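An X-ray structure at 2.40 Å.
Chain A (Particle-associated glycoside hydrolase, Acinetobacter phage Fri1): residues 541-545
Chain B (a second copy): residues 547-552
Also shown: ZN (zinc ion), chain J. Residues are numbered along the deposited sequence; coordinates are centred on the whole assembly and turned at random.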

# COMPACT_ATOMS: atom_id res chain seq x y z
N THR A 541 14.44 19.10 -60.04
CA THR A 541 13.20 18.34 -59.87
C THR A 541 12.64 17.89 -61.22
O THR A 541 12.59 18.67 -62.17
N ILE A 542 12.23 16.61 -61.29
CA ILE A 542 11.50 16.06 -62.43
C ILE A 542 10.16 15.54 -61.93
O ILE A 542 10.08 15.00 -60.82
N THR A 543 9.11 15.74 -62.72
CA THR A 543 7.77 15.27 -62.38
C THR A 543 7.24 14.34 -63.47
O THR A 543 7.74 14.32 -64.60
N ALA A 544 6.22 13.57 -63.11
CA ALA A 544 5.49 12.73 -64.04
C ALA A 544 4.10 12.51 -63.46
O ALA A 544 3.87 12.70 -62.26
N HIS A 545 3.17 12.09 -64.31
CA HIS A 545 1.79 11.94 -63.90
C HIS A 545 1.25 10.63 -64.46
O HIS A 545 1.77 10.09 -65.43
N GLU B 547 8.62 2.09 -65.47
CA GLU B 547 9.51 3.24 -65.29
C GLU B 547 8.70 4.52 -65.43
O GLU B 547 8.37 4.94 -66.54
N VAL B 548 8.34 5.13 -64.30
CA VAL B 548 7.60 6.39 -64.31
C VAL B 548 8.55 7.57 -64.56
O VAL B 548 8.27 8.45 -65.38
N ILE B 549 9.66 7.61 -63.83
CA ILE B 549 10.73 8.57 -64.03
C ILE B 549 12.03 7.79 -64.07
O ILE B 549 12.27 6.93 -63.22
N ASN B 550 12.86 8.06 -65.08
CA ASN B 550 14.17 7.40 -65.16
C ASN B 550 15.05 8.25 -66.08
O ASN B 550 15.05 8.07 -67.30
N ASP B 551 15.78 9.18 -65.47
CA ASP B 551 16.62 10.09 -66.23
C ASP B 551 17.68 9.30 -66.99
O ASP B 551 18.31 8.40 -66.42
N PRO B 552 17.88 9.57 -68.29
CA PRO B 552 18.87 8.80 -69.07
C PRO B 552 20.31 8.97 -68.60
O PRO B 552 21.16 8.16 -68.98

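This is a small apolar contact between two copies of one protein, in which alternate side chains of a chain A strand rest on a short chain B segment without a hydrogen bond crossing between them. The evidence for its modest size is a summed buried area of 243 Å², and the touching parts run roughly antiparallel, their end-to-end directions 155° apart. The nearest CA atoms, those of Ala544(A) and Val548(B), are 6.7 Å apart.

The alternation of an extended strand sorts the chain A side chains. The CA-to-CB bonds of Ile542(A) and Ala544(A) point toward chain B, whereas those of Thr543(A) and His545(A) point away. On chain B, Ile549(B) points toward the strand and Asn550(B) away, while Val548(B), where the chain turns a corner, is directed sideways.

Ile549(B), buried in the assembly, has the largest covered area in the contact, 68 Å². Its m,t rotamer (chi1 -67°, chi2 171°) places CD1 3.7 Å from the backbone O of Ile542(A) and 4.0 Å from C of Thr543(A), so the end of the side chain lies against the strand backbone. Its CG1 is 3.7 Å from CB of Ala544(A). That same methyl also meets Val548(B): the t rotamer of the valine (chi1 -177°) leaves CG1 3.8 Å from Ala544(A) CB, and the backbone O of Val548(B) is equally 3.8 Å from this CB. Ala544(A) therefore touches two successive chain B residues with a single carbon.

Ile542(A) also adopts m,t (chi1 -55°, chi2 -173°). Its CG2 approaches CG2 of Ile549(B) at 4.2 Å, a looser apolar contact, and its CD1 reaches 3.5 Å from OD2 of Asp551(B). The latter is a van der Waals approach of a methyl to a carboxylate oxygen. Asp551(B), with chi1 t at -169°, leaves CA sideways, but its end comes nearer to chain A; its OD1 is hydrogen-bonded to a residue flanking the stretches.

Several other polar groups find their partners away from the contact. Within chain B, Asn550(B) ND2 donates to Glu547(B) OE1 at 2.9 Å with a nearly linear angle of 173°. In chain A, His545(A), with chi1 p at 65°, directs its ring to the zinc ion, NE2 lying 2.2 Å from ZN, a coordination distance. The metal thus binds a side chain that points away from chain B and does not bridge the two stretches.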

# COMPACT_ATOMS: atom_id res chain seq x y z
CB THR A 541 12.17 19.21 -59.14
OG1 THR A 541 12.60 19.42 -57.80
CG2 THR A 541 10.81 18.57 -59.16
CB ILE A 542 12.29 14.93 -63.13
CG1 ILE A 542 13.68 15.41 -63.54
CG2 ILE A 542 11.55 14.44 -64.36
CD1 ILE A 542 14.46 14.40 -64.37
CB THR A 543 6.76 16.41 -62.19
OG1 THR A 543 6.51 17.07 -63.45
CG2 THR A 543 7.25 17.42 -61.17
CB ALA A 544 6.19 11.38 -64.28
CB HIS A 545 0.93 13.12 -64.39
CG HIS A 545 0.82 13.19 -65.88
ND1 HIS A 545 1.65 13.99 -66.65
CD2 HIS A 545 0.01 12.55 -66.75
CE1 HIS A 545 1.34 13.84 -67.93
NE2 HIS A 545 0.35 12.97 -68.02
CB GLU B 547 10.67 3.20 -66.28
CG GLU B 547 11.59 2.02 -66.10
CD GLU B 547 12.78 2.09 -67.02
OE1 GLU B 547 13.07 3.19 -67.55
OE2 GLU B 547 13.42 1.04 -67.26
CB VAL B 548 6.84 6.56 -62.99
CG1 VAL B 548 6.03 7.83 -63.01
CG2 VAL B 548 5.96 5.34 -62.74
CB ILE B 549 10.77 9.63 -62.92
CG1 ILE B 549 9.54 10.53 -62.97
CG2 ILE B 549 12.02 10.48 -63.03
CD1 ILE B 549 9.42 11.47 -61.77
CB ASN B 550 14.04 5.97 -65.65
CG ASN B 550 15.15 5.09 -65.14
OD1 ASN B 550 15.97 5.51 -64.32
ND2 ASN B 550 15.16 3.84 -65.58
CB ASP B 551 17.26 11.12 -65.30
CG ASP B 551 17.92 12.26 -66.05
OD1 ASP B 551 19.02 12.04 -66.62
OD2 ASP B 551 17.34 13.36 -66.10
CB PRO B 552 18.69 9.34 -70.50
CG PRO B 552 18.07 10.69 -70.33
CD PRO B 552 17.18 10.57 -69.11
ZN ZN J . -1.08 12.12 -69.53